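Macromomycin (Streptomyces macromomyceticus, PDB 2MCM) binds non-covalently the cytotoxic, mutagenic chromophore of the antibiotic auromomycin, a weak DNA intercalator that causes single- and double-strand breaks. Local coordinates at residues Val6-Leu12 with Gln107-Ala112; Asn14-Val20 with Ala64-Ser70; Tyr31-Ala37 with Cys93-Ser99; Val43-Ala48 with Phe72-Val76. All blocks are in the same frame, centred on the assembly; numbering follows the deposited sequence. Where two conformers were deposited one is given.

Contact 1: residues Val6-Leu12 with Gln107-Ala112; sequences VTPATGL and QAITFA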
loop_
_atom_site.group_PDB
_atom_site.type_symbol
_atom_site.label_atom_id
_atom_site.label_comp_id
_atom_site.label_asym_id
_atom_site.label_seq_id
_atom_site.Cartn_x
_atom_site.Cartn_y
_atom_site.Cartn_z
ATOM N N VAL A 6 8.785 -4.943 -1.131
ATOM C CA VAL A 6 8.039 -5.229 0.147
ATOM C C VAL A 6 8.644 -6.510 0.712
ATOM O O VAL A 6 8.686 -7.513 -0.017
ATOM C CB VAL A 6 6.583 -5.365 -0.142
ATOM C CG1 VAL A 6 5.764 -5.745 1.129
ATOM C CG2 VAL A 6 5.935 -4.140 -0.781
ATOM N N THR A 7 9.100 -6.419 1.976
ATOM C CA THR A 7 9.728 -7.624 2.560
ATOM C C THR A 7 9.196 -7.940 3.947
ATOM O O THR A 7 9.209 -7.018 4.759
ATOM C CB THR A 7 11.274 -7.260 2.783
ATOM O OG1 THR A 7 11.814 -6.865 1.498
ATOM C CG2 THR A 7 12.000 -8.474 3.367
ATOM N N PRO A 8 8.716 -9.127 4.193
ATOM C CA PRO A 8 8.563 -10.214 3.229
ATOM C C PRO A 8 7.299 -9.886 2.396
ATOM O O PRO A 8 6.530 -8.965 2.765
ATOM C CB PRO A 8 8.265 -11.466 4.068
ATOM C CG PRO A 8 7.935 -10.991 5.438
ATOM C CD PRO A 8 8.220 -9.491 5.552
ATOM N N ALA A 9 7.096 -10.609 1.295
ATOM C CA ALA A 9 5.875 -10.322 0.486
ATOM C C ALA A 9 5.007 -11.542 0.285
ATOM O O ALA A 9 3.894 -11.401 -0.272
ATOM C CB ALA A 9 6.317 -9.822 -0.914
ATOM N N THR A 10 5.354 -12.754 0.696
ATOM C CA THR A 10 4.552 -13.974 0.498
ATOM C C THR A 10 4.453 -14.799 1.804
ATOM O O THR A 10 5.366 -14.617 2.617
ATOM C CB THR A 10 5.252 -14.928 -0.581
ATOM O OG1 THR A 10 6.623 -15.143 -0.099
ATOM C CG2 THR A 10 5.285 -14.268 -1.967
ATOM N N GLY A 11 3.429 -15.608 1.867
ATOM C CA GLY A 11 3.169 -16.463 3.043
ATOM C C GLY A 11 2.946 -15.562 4.271
ATOM O O GLY A 11 3.368 -15.968 5.394
ATOM N N LEU A 12 2.380 -14.386 4.085
ATOM C CA LEU A 12 2.228 -13.481 5.262
ATOM C C LEU A 12 1.096 -13.971 6.129
ATOM O O LEU A 12 0.152 -14.651 5.803
ATOM C CB LEU A 12 1.838 -12.083 4.615
ATOM C CG LEU A 12 2.913 -11.487 3.741
ATOM C CD1 LEU A 12 2.442 -10.146 3.197
ATOM C CD2 LEU A 12 4.274 -11.249 4.463
ATOM N N GLN A 107 3.619 -3.652 -4.937
ATOM C CA GLN A 107 4.022 -5.040 -5.108
ATOM C C GLN A 107 2.933 -5.980 -4.664
ATOM O O GLN A 107 2.401 -5.772 -3.487
ATOM C CB GLN A 107 5.325 -5.330 -4.389
ATOM C CG GLN A 107 5.726 -6.806 -4.443
ATOM C CD GLN A 107 7.100 -7.019 -3.879
ATOM O OE1 GLN A 107 7.937 -6.178 -3.595
ATOM N NE2 GLN A 107 7.476 -8.293 -3.760
ATOM N N ALA A 108 2.447 -6.942 -5.377
ATOM C CA ALA A 108 1.393 -7.893 -4.982
ATOM C C ALA A 108 1.985 -8.748 -3.796
ATOM O O ALA A 108 3.174 -9.030 -3.770
ATOM C CB ALA A 108 1.169 -8.784 -6.228
ATOM N N ILE A 109 1.049 -8.981 -2.846
ATOM C CA ILE A 109 1.543 -9.786 -1.666
ATOM C C ILE A 109 0.570 -10.949 -1.557
ATOM O O ILE A 109 -0.566 -10.943 -2.057
ATOM C CB ILE A 109 1.533 -8.868 -0.393
ATOM C CG1 ILE A 109 0.086 -8.383 -0.204
ATOM C CG2 ILE A 109 2.613 -7.793 -0.464
ATOM C CD1 ILE A 109 -0.050 -7.580 1.178
ATOM N N THR A 110 1.019 -11.998 -0.819
ATOM C CA THR A 110 0.144 -13.139 -0.627
ATOM C C THR A 110 0.214 -13.570 0.867
ATOM O O THR A 110 1.248 -13.394 1.478
ATOM C CB THR A 110 0.535 -14.382 -1.488
ATOM O OG1 THR A 110 1.790 -14.887 -1.014
ATOM C CG2 THR A 110 0.684 -14.033 -3.005
ATOM N N PHE A 111 -0.885 -14.131 1.280
ATOM C CA PHE A 111 -1.004 -14.602 2.688
ATOM C C PHE A 111 -1.054 -16.124 2.710
ATOM O O PHE A 111 -1.658 -16.782 1.857
ATOM C CB PHE A 111 -2.340 -14.075 3.250
ATOM C CG PHE A 111 -2.278 -12.569 3.442
ATOM C CD1 PHE A 111 -2.604 -11.723 2.402
ATOM C CD2 PHE A 111 -1.839 -12.026 4.624
ATOM C CE1 PHE A 111 -2.498 -10.327 2.579
ATOM C CE2 PHE A 111 -1.748 -10.638 4.849
ATOM C CZ PHE A 111 -2.110 -9.789 3.814
ATOM N N ALA A 112 -0.480 -16.578 3.805
ATOM C CA ALA A 112 -0.455 -18.058 4.063
ATOM C C ALA A 112 -1.841 -18.579 4.334
ATOM O O ALA A 112 -1.988 -19.773 3.889
ATOM C CB ALA A 112 0.515 -18.254 5.223
ATOM O OXT ALA A 112 -2.718 -17.915 4.911
HETATM O O HOH W 1 9.932 -9.338 -1.855
HETATM O O HOH W 2 -2.344 -15.870 6.596
#
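The amide N of V6 is taken up by a side chain: Q107 OE1 accepts the V6 N-H at 2.9 Å, with the donor well above the plane of the side-chain amide. CG of Q107 lies anti to its own backbone N (chi1 175°) and the chain beyond is extended, which carries the amide group past V6 toward A9. Its NE2 end lies 3.4 Å from A9 CB and also donates to a water that in turn donates to V6 O, so both polar groups of V6 are served from Q107, one directly and one through water. Farther on, backbone meets backbone. T110 N donates to A9 O at 3.0 Å, and L12 N donates to T110 O at 3.0 Å. L12 O is gripped twice, by A112 N at 2.8 Å and by a water that also donates to A112 OXT. G11 N makes a weak bond, 3.4 Å long, to T110 OG1. Apolar groups fill the inner side: L12 CD1 meets I109 CB at 3.9 Å, and L12 CB lies 3.7 Å from CD2 of the F111 ring. The terminal carboxylate has a second partner in K89, a salt bridge through OXT. The contact brings the end of strand 3-7 and the turn after it against the chain's last residues; V6 and L12 pack on V18 of strand 16-23, L12 and F111 on V68 of strand 62-68, and Q107 and I109 pair with strand 93-98.

Contact 2: residues Asn14-Val20 with Ala64-Ser70; sequences NGQTVTV and AQLKVHS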
loop_
_atom_site.group_PDB
_atom_site.type_symbol
_atom_site.label_atom_id
_atom_site.label_comp_id
_atom_site.label_asym_id
_atom_site.label_seq_id
_atom_site.Cartn_x
_atom_site.Cartn_y
_atom_site.Cartn_z
ATOM N N ASN A 14 -1.845 -12.632 9.065
ATOM C CA ASN A 14 -2.759 -11.541 9.381
ATOM C C ASN A 14 -2.101 -10.739 10.525
ATOM O O ASN A 14 -1.682 -11.384 11.540
ATOM C CB ASN A 14 -4.114 -12.125 9.833
ATOM C CG ASN A 14 -5.058 -10.998 10.121
ATOM O OD1 ASN A 14 -5.279 -10.065 9.329
ATOM N ND2 ASN A 14 -5.729 -11.054 11.283
ATOM N N GLY A 15 -1.911 -9.451 10.394
ATOM C CA GLY A 15 -1.338 -8.643 11.467
ATOM C C GLY A 15 0.137 -8.577 11.467
ATOM O O GLY A 15 0.868 -8.183 12.421
ATOM N N GLN A 16 0.779 -9.034 10.378
ATOM C CA GLN A 16 2.214 -9.038 10.194
ATOM C C GLN A 16 2.774 -7.692 9.770
ATOM O O GLN A 16 2.087 -6.981 8.915
ATOM C CB GLN A 16 2.677 -10.066 9.100
ATOM C CG GLN A 16 4.192 -10.226 9.070
ATOM C CD GLN A 16 4.585 -11.552 8.384
ATOM O OE1 GLN A 16 3.693 -12.267 7.980
ATOM N NE2 GLN A 16 5.858 -11.876 8.345
ATOM N N THR A 17 3.883 -7.267 10.242
ATOM C CA THR A 17 4.486 -5.996 9.848
ATOM C C THR A 17 5.398 -6.276 8.662
ATOM O O THR A 17 6.247 -7.170 8.796
ATOM C CB THR A 17 5.401 -5.367 10.993
ATOM O OG1 THR A 17 4.471 -5.084 12.052
ATOM C CG2 THR A 17 6.042 -4.039 10.510
ATOM N N VAL A 18 5.253 -5.508 7.571
ATOM C CA VAL A 18 6.227 -5.734 6.442
ATOM C C VAL A 18 7.007 -4.435 6.267
ATOM O O VAL A 18 6.562 -3.384 6.834
ATOM C CB VAL A 18 5.475 -6.120 5.170
ATOM C CG1 VAL A 18 4.680 -7.415 5.270
ATOM C CG2 VAL A 18 4.587 -5.010 4.640
ATOM N N THR A 19 8.113 -4.437 5.564
ATOM C CA THR A 19 8.850 -3.198 5.357
ATOM C C THR A 19 8.671 -2.799 3.851
ATOM O O THR A 19 8.923 -3.722 3.051
ATOM C CB THR A 19 10.373 -3.400 5.656
ATOM O OG1 THR A 19 10.448 -3.773 7.088
ATOM C CG2 THR A 19 11.228 -2.167 5.305
ATOM N N VAL A 20 8.270 -1.610 3.650
ATOM C CA VAL A 20 8.118 -1.112 2.229
ATOM C C VAL A 20 9.327 -0.248 1.960
ATOM O O VAL A 20 9.504 0.768 2.666
ATOM C CB VAL A 20 6.828 -0.325 2.097
ATOM C CG1 VAL A 20 6.674 0.234 0.646
ATOM C CG2 VAL A 20 5.599 -1.116 2.464
ATOM N N ALA A 64 9.478 2.293 5.120
ATOM C CA ALA A 64 8.408 2.343 6.105
ATOM C C ALA A 64 7.886 0.974 6.481
ATOM O O ALA A 64 7.846 0.038 5.690
ATOM C CB ALA A 64 7.213 3.126 5.488
ATOM N N GLN A 65 7.408 0.907 7.718
ATOM C CA GLN A 65 6.766 -0.311 8.233
ATOM C C GLN A 65 5.290 -0.191 7.967
ATOM O O GLN A 65 4.708 0.906 8.238
ATOM C CB GLN A 65 7.042 -0.500 9.759
ATOM C CG GLN A 65 8.513 -0.818 9.983
ATOM C CD GLN A 65 8.716 -1.346 11.411
ATOM O OE1 GLN A 65 7.834 -1.436 12.278
ATOM N NE2 GLN A 65 9.978 -1.676 11.620
ATOM N N LEU A 66 4.640 -1.241 7.583
ATOM C CA LEU A 66 3.234 -1.299 7.316
ATOM C C LEU A 66 2.642 -2.585 7.907
ATOM O O LEU A 66 3.202 -3.639 7.602
ATOM C CB LEU A 66 3.000 -1.237 5.744
ATOM C CG LEU A 66 1.562 -1.383 5.323
ATOM C CD1 LEU A 66 0.694 -0.213 5.697
ATOM C CD2 LEU A 66 1.473 -1.604 3.787
ATOM N N LYS A 67 1.574 -2.452 8.694
ATOM C CA LYS A 67 0.957 -3.695 9.215
ATOM C C LYS A 67 -0.066 -4.179 8.206
ATOM O O LYS A 67 -0.990 -3.353 7.857
ATOM C CB LYS A 67 0.335 -3.369 10.592
ATOM C CG LYS A 67 0.063 -4.712 11.317
ATOM C CD LYS A 67 -0.461 -4.474 12.750
ATOM C CE LYS A 67 0.551 -3.721 13.599
ATOM N NZ LYS A 67 0.099 -3.687 15.072
ATOM N N VAL A 68 -0.026 -5.407 7.754
ATOM C CA VAL A 68 -1.000 -5.899 6.757
ATOM C C VAL A 68 -1.950 -6.902 7.362
ATOM O O VAL A 68 -1.646 -7.558 8.387
ATOM C CB VAL A 68 -0.309 -6.535 5.504
ATOM C CG1 VAL A 68 0.474 -5.437 4.772
ATOM C CG2 VAL A 68 0.539 -7.736 5.893
ATOM N N HIS A 69 -3.101 -7.030 6.759
ATOM C CA HIS A 69 -4.156 -7.928 7.247
ATOM C C HIS A 69 -4.748 -8.724 6.086
ATOM O O HIS A 69 -4.805 -8.280 4.943
ATOM C CB HIS A 69 -5.281 -7.121 7.946
ATOM C CG HIS A 69 -4.772 -6.339 9.151
ATOM N ND1 HIS A 69 -4.300 -5.098 9.174
ATOM C CD2 HIS A 69 -4.656 -6.819 10.430
ATOM C CE1 HIS A 69 -3.911 -4.772 10.421
ATOM N NE2 HIS A 69 -4.135 -5.826 11.196
ATOM N N SER A 70 -5.103 -9.966 6.431
ATOM C CA SER A 70 -5.597 -10.849 5.328
ATOM C C SER A 70 -6.946 -10.449 4.835
ATOM O O SER A 70 -7.290 -10.858 3.700
ATOM C CB SER A 70 -5.506 -12.341 5.692
ATOM O OG SER A 70 -6.259 -12.517 6.882
HETATM O O HOH W 3 6.483 -4.112 13.977
#
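G15 and Q16 both face V68, a G1 beta bulge that ends the antiparallel ladder. At G15 phi is positive (88°), and its N donates to V68 O at 2.8 Å; V68 N answers by donating to Q16 O. From there V18 pairs with L66 and V20 with A64 through two backbone bonds each, the shortest being V20 N to A64 O at 2.7 Å. Past the bulge, the N14 side chain acts as one more rung: with CG anti to the backbone N (chi1 -178°), OD1 accepts from S70 N at 2.9 Å. The same oxygen sits at the edge of the H69 ring, near its plane and 3.5 Å from CD2. V18, V20, L66 and V68 share one face, where V18 CG2 meets V68 CG1 at 4.1 Å, the two valines roughly perpendicular. On the face of T17 and Q65, T17 CG2 lies 3.6 Å from Q65 OE1, and a water joins T17 OG1 to that oxygen, the latter link weak. Strands 16-23 and 62-68 thus pair with one mainly apolar face, Q16 at its end turning away to bond S13 N, and one largely polar, as in the immunoglobulin-like sandwich of the neocarzinostatin family.

Contact 3: residues Tyr31-Ala37 with Cys93-Ser99; sequences YHVGQCA and CSAGLGS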
loop_
_atom_site.group_PDB
_atom_site.type_symbol
_atom_site.label_atom_id
_atom_site.label_comp_id
_atom_site.label_asym_id
_atom_site.label_seq_id
_atom_site.Cartn_x
_atom_site.Cartn_y
_atom_site.Cartn_z
ATOM N N TYR A 31 4.217 10.668 0.126
ATOM C CA TYR A 31 3.648 9.464 -0.454
ATOM C C TYR A 31 2.752 8.763 0.555
ATOM O O TYR A 31 3.121 8.701 1.779
ATOM C CB TYR A 31 4.789 8.520 -0.898
ATOM C CG TYR A 31 5.579 9.124 -2.052
ATOM C CD1 TYR A 31 6.605 10.008 -1.849
ATOM C CD2 TYR A 31 5.155 8.823 -3.366
ATOM C CE1 TYR A 31 7.342 10.625 -2.895
ATOM C CE2 TYR A 31 5.899 9.359 -4.425
ATOM C CZ TYR A 31 6.897 10.244 -4.184
ATOM O OH TYR A 31 7.627 10.854 -5.208
ATOM N N HIS A 32 1.614 8.296 0.181
ATOM C CA HIS A 32 0.659 7.550 0.990
ATOM C C HIS A 32 1.007 6.084 0.855
ATOM O O HIS A 32 0.957 5.521 -0.248
ATOM C CB HIS A 32 -0.799 7.764 0.493
ATOM C CG HIS A 32 -1.079 9.232 0.299
ATOM N ND1 HIS A 32 -1.026 10.134 1.341
ATOM C CD2 HIS A 32 -1.355 9.943 -0.814
ATOM C CE1 HIS A 32 -1.263 11.381 0.839
ATOM N NE2 HIS A 32 -1.522 11.270 -0.470
ATOM N N VAL A 33 1.392 5.429 1.934
ATOM C CA VAL A 33 1.782 4.000 1.994
ATOM C C VAL A 33 0.627 3.177 2.400
ATOM O O VAL A 33 -0.111 3.560 3.423
ATOM C CB VAL A 33 2.952 3.872 3.004
ATOM C CG1 VAL A 33 3.374 2.395 3.069
ATOM C CG2 VAL A 33 4.142 4.733 2.623
ATOM N N GLY A 34 0.205 2.110 1.738
ATOM C CA GLY A 34 -0.985 1.379 2.214
ATOM C C GLY A 34 -1.146 0.026 1.550
ATOM O O GLY A 34 -0.404 -0.321 0.603
ATOM N N GLN A 35 -2.090 -0.729 2.054
ATOM C CA GLN A 35 -2.457 -2.056 1.511
ATOM C C GLN A 35 -3.761 -1.825 0.771
ATOM O O GLN A 35 -4.742 -1.242 1.241
ATOM C CB GLN A 35 -2.679 -3.056 2.683
ATOM C CG GLN A 35 -3.160 -4.410 2.215
ATOM C CD GLN A 35 -3.453 -5.417 3.314
ATOM O OE1 GLN A 35 -3.296 -5.045 4.509
ATOM N NE2 GLN A 35 -3.854 -6.604 2.929
ATOM N N CYS A 36 -3.792 -2.253 -0.514
ATOM C CA CYS A 36 -4.949 -1.995 -1.384
ATOM C C CYS A 36 -5.304 -3.185 -2.283
ATOM O O CYS A 36 -4.525 -4.133 -2.340
ATOM C CB CYS A 36 -4.568 -0.818 -2.329
ATOM S SG CYS A 36 -3.980 0.714 -1.527
ATOM N N ALA A 37 -6.403 -3.052 -2.991
ATOM C CA ALA A 37 -6.838 -4.100 -3.925
ATOM C C ALA A 37 -7.769 -3.380 -4.897
ATOM O O ALA A 37 -8.238 -2.315 -4.633
ATOM C CB ALA A 37 -7.650 -5.192 -3.212
ATOM N N CYS A 93 -4.110 -8.612 -3.427
ATOM C CA CYS A 93 -3.896 -7.320 -2.744
ATOM C C CYS A 93 -2.460 -6.888 -2.904
ATOM O O CYS A 93 -1.606 -7.778 -3.308
ATOM C CB CYS A 93 -4.138 -7.530 -1.210
ATOM S SG CYS A 93 -5.906 -7.846 -0.964
ATOM N N SER A 94 -2.123 -5.659 -2.675
ATOM C CA SER A 94 -0.762 -5.197 -2.770
ATOM C C SER A 94 -0.408 -4.284 -1.593
ATOM O O SER A 94 -1.302 -3.859 -0.829
ATOM C CB SER A 94 -0.584 -4.308 -4.060
ATOM O OG SER A 94 -1.429 -3.190 -3.976
ATOM N N ALA A 95 0.839 -4.012 -1.428
ATOM C CA ALA A 95 1.384 -3.004 -0.508
ATOM C C ALA A 95 2.208 -2.074 -1.438
ATOM O O ALA A 95 2.901 -2.547 -2.350
ATOM C CB ALA A 95 2.262 -3.601 0.584
ATOM N N GLY A 96 2.091 -0.751 -1.201
ATOM C CA GLY A 96 2.880 0.109 -2.101
ATOM C C GLY A 96 2.685 1.532 -1.643
ATOM O O GLY A 96 2.209 1.743 -0.495
ATOM N N LEU A 97 3.067 2.501 -2.436
ATOM C CA LEU A 97 2.954 3.908 -2.107
ATOM C C LEU A 97 2.674 4.772 -3.331
ATOM O O LEU A 97 3.044 4.339 -4.421
ATOM C CB LEU A 97 4.222 4.281 -1.342
ATOM C CG LEU A 97 5.523 4.471 -2.079
ATOM C CD1 LEU A 97 6.627 4.990 -1.179
ATOM C CD2 LEU A 97 5.967 3.241 -2.850
ATOM N N GLY A 98 1.965 5.872 -3.090
ATOM C CA GLY A 98 1.687 6.738 -4.260
ATOM C C GLY A 98 1.472 8.146 -3.744
ATOM O O GLY A 98 1.023 8.357 -2.605
ATOM N N SER A 99 1.745 9.119 -4.585
ATOM C CA SER A 99 1.533 10.533 -4.267
ATOM C C SER A 99 0.143 10.948 -4.766
ATOM O O SER A 99 -0.596 10.177 -5.330
ATOM C CB SER A 99 2.638 11.373 -4.892
ATOM O OG SER A 99 2.329 11.426 -6.341
HETATM O O HOH W 4 -1.011 -0.943 -2.381
#
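Three hydrogen-bonded pairs, H32 with G98, G34 with G96 and C36 with S94, tie strands 31-37 and 93-98 into an antiparallel ladder. The shortest of its six backbone bonds is H32 N to G98 O, 2.8 Å. The longest, G96 N to G34 O, measures 3.1 Å. Close CA-H...O contacts lie between them, as between L97 CA and H32 O at 3.2 Å. One water donates to G34 O and bonds to S94 OG.

Apolar contacts gather on the face of V33, Q35, A95 and L97, where C93 SG also lies 3.9 Å from A37 CB. At the far end the Y31 ring spans G98 and S99, with CD2 3.6 Å from S99 N and CE2 3.9 Å from S99 CB.

Polar side-chain ends find partners elsewhere: Y31 OH bonds E103, H32 ND1 bonds D53, and NE2 of Q35, on an extended chain (chi1 176°), reaches H69 O. Two disulfides leave the strands, one from each face: C36 to C46 and C93 to C88.

The V33 face is thus mainly apolar with one buried, bonded amide. G34, G96 and G98 put no side chain on the face of H32, C36 and S94, where crystallisation diols bond to H32 O and S94 OG. Small groups and accessible polar atoms there are consistent with a ligand-binding surface, possibly part of the chromophore cleft of the neocarzinostatin family.

Contact 4: residues Val43-Ala48 with Phe72-Val76; sequences VIGCDA and FQAVV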
loop_
_atom_site.group_PDB
_atom_site.type_symbol
_atom_site.label_atom_id
_atom_site.label_comp_id
_atom_site.label_asym_id
_atom_site.label_seq_id
_atom_site.Cartn_x
_atom_site.Cartn_y
_atom_site.Cartn_z
ATOM N N VAL A 43 -11.387 0.966 -9.944
ATOM C CA VAL A 43 -11.516 1.495 -8.570
ATOM C C VAL A 43 -10.672 0.653 -7.566
ATOM O O VAL A 43 -10.924 -0.514 -7.347
ATOM C CB VAL A 43 -13.007 1.409 -8.127
ATOM C CG1 VAL A 43 -13.178 1.927 -6.697
ATOM C CG2 VAL A 43 -13.957 2.072 -9.114
ATOM N N ILE A 44 -9.739 1.373 -7.021
ATOM C CA ILE A 44 -8.816 0.813 -5.994
ATOM C C ILE A 44 -9.362 1.208 -4.603
ATOM O O ILE A 44 -9.790 2.339 -4.398
ATOM C CB ILE A 44 -7.410 1.401 -6.202
ATOM C CG1 ILE A 44 -6.858 0.920 -7.602
ATOM C CG2 ILE A 44 -6.408 1.048 -5.086
ATOM C CD1 ILE A 44 -5.488 1.632 -7.877
ATOM N N GLY A 45 -9.365 0.184 -3.726
ATOM C CA GLY A 45 -9.808 0.490 -2.330
ATOM C C GLY A 45 -8.631 0.151 -1.409
ATOM O O GLY A 45 -7.934 -0.850 -1.682
ATOM N N CYS A 46 -8.369 0.851 -0.324
ATOM C CA CYS A 46 -7.227 0.572 0.559
ATOM C C CYS A 46 -7.699 0.575 2.049
ATOM O O CYS A 46 -8.778 1.104 2.320
ATOM C CB CYS A 46 -6.165 1.660 0.442
ATOM S SG CYS A 46 -5.623 1.912 -1.292
ATOM N N ASP A 47 -6.863 0.081 2.903
ATOM C CA ASP A 47 -7.131 0.035 4.384
ATOM C C ASP A 47 -6.685 1.390 4.925
ATOM O O ASP A 47 -5.511 1.651 5.054
ATOM C CB ASP A 47 -6.425 -1.156 4.989
ATOM C CG ASP A 47 -6.865 -1.396 6.461
ATOM O OD1 ASP A 47 -7.509 -0.455 6.951
ATOM O OD2 ASP A 47 -6.571 -2.460 6.970
ATOM N N ALA A 48 -7.680 2.185 5.328
ATOM C CA ALA A 48 -7.349 3.499 5.891
ATOM C C ALA A 48 -6.854 3.325 7.326
ATOM O O ALA A 48 -6.175 4.276 7.745
ATOM C CB ALA A 48 -8.602 4.415 5.850
ATOM N N PHE A 72 -9.610 -6.822 5.066
ATOM C CA PHE A 72 -9.665 -5.427 5.601
ATOM C C PHE A 72 -10.897 -4.757 5.046
ATOM O O PHE A 72 -11.505 -5.244 4.091
ATOM C CB PHE A 72 -8.394 -4.725 5.184
ATOM C CG PHE A 72 -8.128 -4.464 3.736
ATOM C CD1 PHE A 72 -8.657 -3.300 3.137
ATOM C CD2 PHE A 72 -7.365 -5.333 2.948
ATOM C CE1 PHE A 72 -8.378 -2.989 1.804
ATOM C CE2 PHE A 72 -7.112 -5.037 1.599
ATOM C CZ PHE A 72 -7.657 -3.909 1.040
ATOM N N GLN A 73 -11.301 -3.643 5.661
ATOM C CA GLN A 73 -12.415 -2.827 5.196
ATOM C C GLN A 73 -11.751 -1.779 4.281
ATOM O O GLN A 73 -10.861 -1.023 4.683
ATOM C CB GLN A 73 -13.121 -2.052 6.329
ATOM C CG GLN A 73 -13.873 -2.977 7.285
ATOM C CD GLN A 73 -14.739 -3.938 6.513
ATOM O OE1 GLN A 73 -15.567 -3.431 5.666
ATOM N NE2 GLN A 73 -14.602 -5.258 6.657
ATOM N N ALA A 74 -12.184 -1.835 3.026
ATOM C CA ALA A 74 -11.572 -0.905 2.053
ATOM C C ALA A 74 -12.351 0.412 1.992
ATOM O O ALA A 74 -13.585 0.360 2.156
ATOM C CB ALA A 74 -11.601 -1.586 0.687
ATOM N N VAL A 75 -11.590 1.494 1.801
ATOM C CA VAL A 75 -12.219 2.817 1.581
ATOM C C VAL A 75 -11.812 3.219 0.115
ATOM O O VAL A 75 -10.717 2.750 -0.290
ATOM C CB VAL A 75 -11.882 3.867 2.606
ATOM C CG1 VAL A 75 -12.180 3.341 4.024
ATOM C CG2 VAL A 75 -10.403 4.241 2.560
ATOM N N VAL A 76 -12.721 3.918 -0.541
ATOM C CA VAL A 76 -12.425 4.352 -1.950
ATOM C C VAL A 76 -12.547 5.849 -2.106
ATOM O O VAL A 76 -13.291 6.531 -1.374
ATOM C CB VAL A 76 -13.433 3.609 -2.886
ATOM C CG1 VAL A 76 -13.165 2.117 -2.953
ATOM C CG2 VAL A 76 -14.879 3.901 -2.547
HETATM O O HOH W 5 -10.221 1.133 6.221
#
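This is a short, strongly twisted antiparallel pairing within the larger sheet, away from the centre of the chain, where strand 43-47 meets strand 71-76 with an angle of 129° between their directions. Only C46 and V75 form a regular hydrogen-bonded pair: C46 N donates to V75 O at 3.0 Å and V75 N returns a bond to C46 O at 2.9 Å. G45 CA adds a close CA-H...O contact to V75 O, at 3.2 Å. Beyond this rung the strands diverge and side chains and water take over. A water accepts from A48 N and donates to Q73 O, bridging the widening backbones; beside it A48 CB touches V75 CG2 at 3.8 Å. The D47 side chain runs alongside F72, pointing the other way, with carboxylate and ring nearly parallel (7° apart). CB of D47 lies 3.6 Å from F72 CD1, and OD2 is 3.4 Å from F72 CB; the other oxygen, OD1, bonds T49. F72 has CG between its backbone N and carbonyl carbon (chi1 66°), which swings the ring in under strand 43-47, with G45 O at its edge near CZ. At the other end V43 CG1 meets V76 CG1 at 3.7 Å. Strand 43-47 also pairs with strand 30-40, G45 to A37 and D47 to Q35, and is joined to it by the C46-C36 disulfide; strand 71-76 pairs in turn with strand 81-87, F72 and A74 packing on V86.

How the contacts relate
Contact 3 is the buried one, near the middle of the chain, whereas contacts 1, 2 and 4 are partly buried and lie farther out. Contacts 3 and 4 share the larger sheet and are linked through neighbouring strands 30-40 and 43-47, by backbone bonds and the C36-C46 disulfide. Contact 2 belongs to the three-stranded sheet, and contact 1 joins the two sheets, pairing with contact 2 through T7 and T19 and with contact 3 through Q107 and A95. Contacts 2 and 3 meet across the sheets, L66 packing on A95 and Q35 bonding H69. Backbone ladders dominate contacts 2 and 3; water and side-chain groups supplement sparser backbone pairing in contacts 1 and 4.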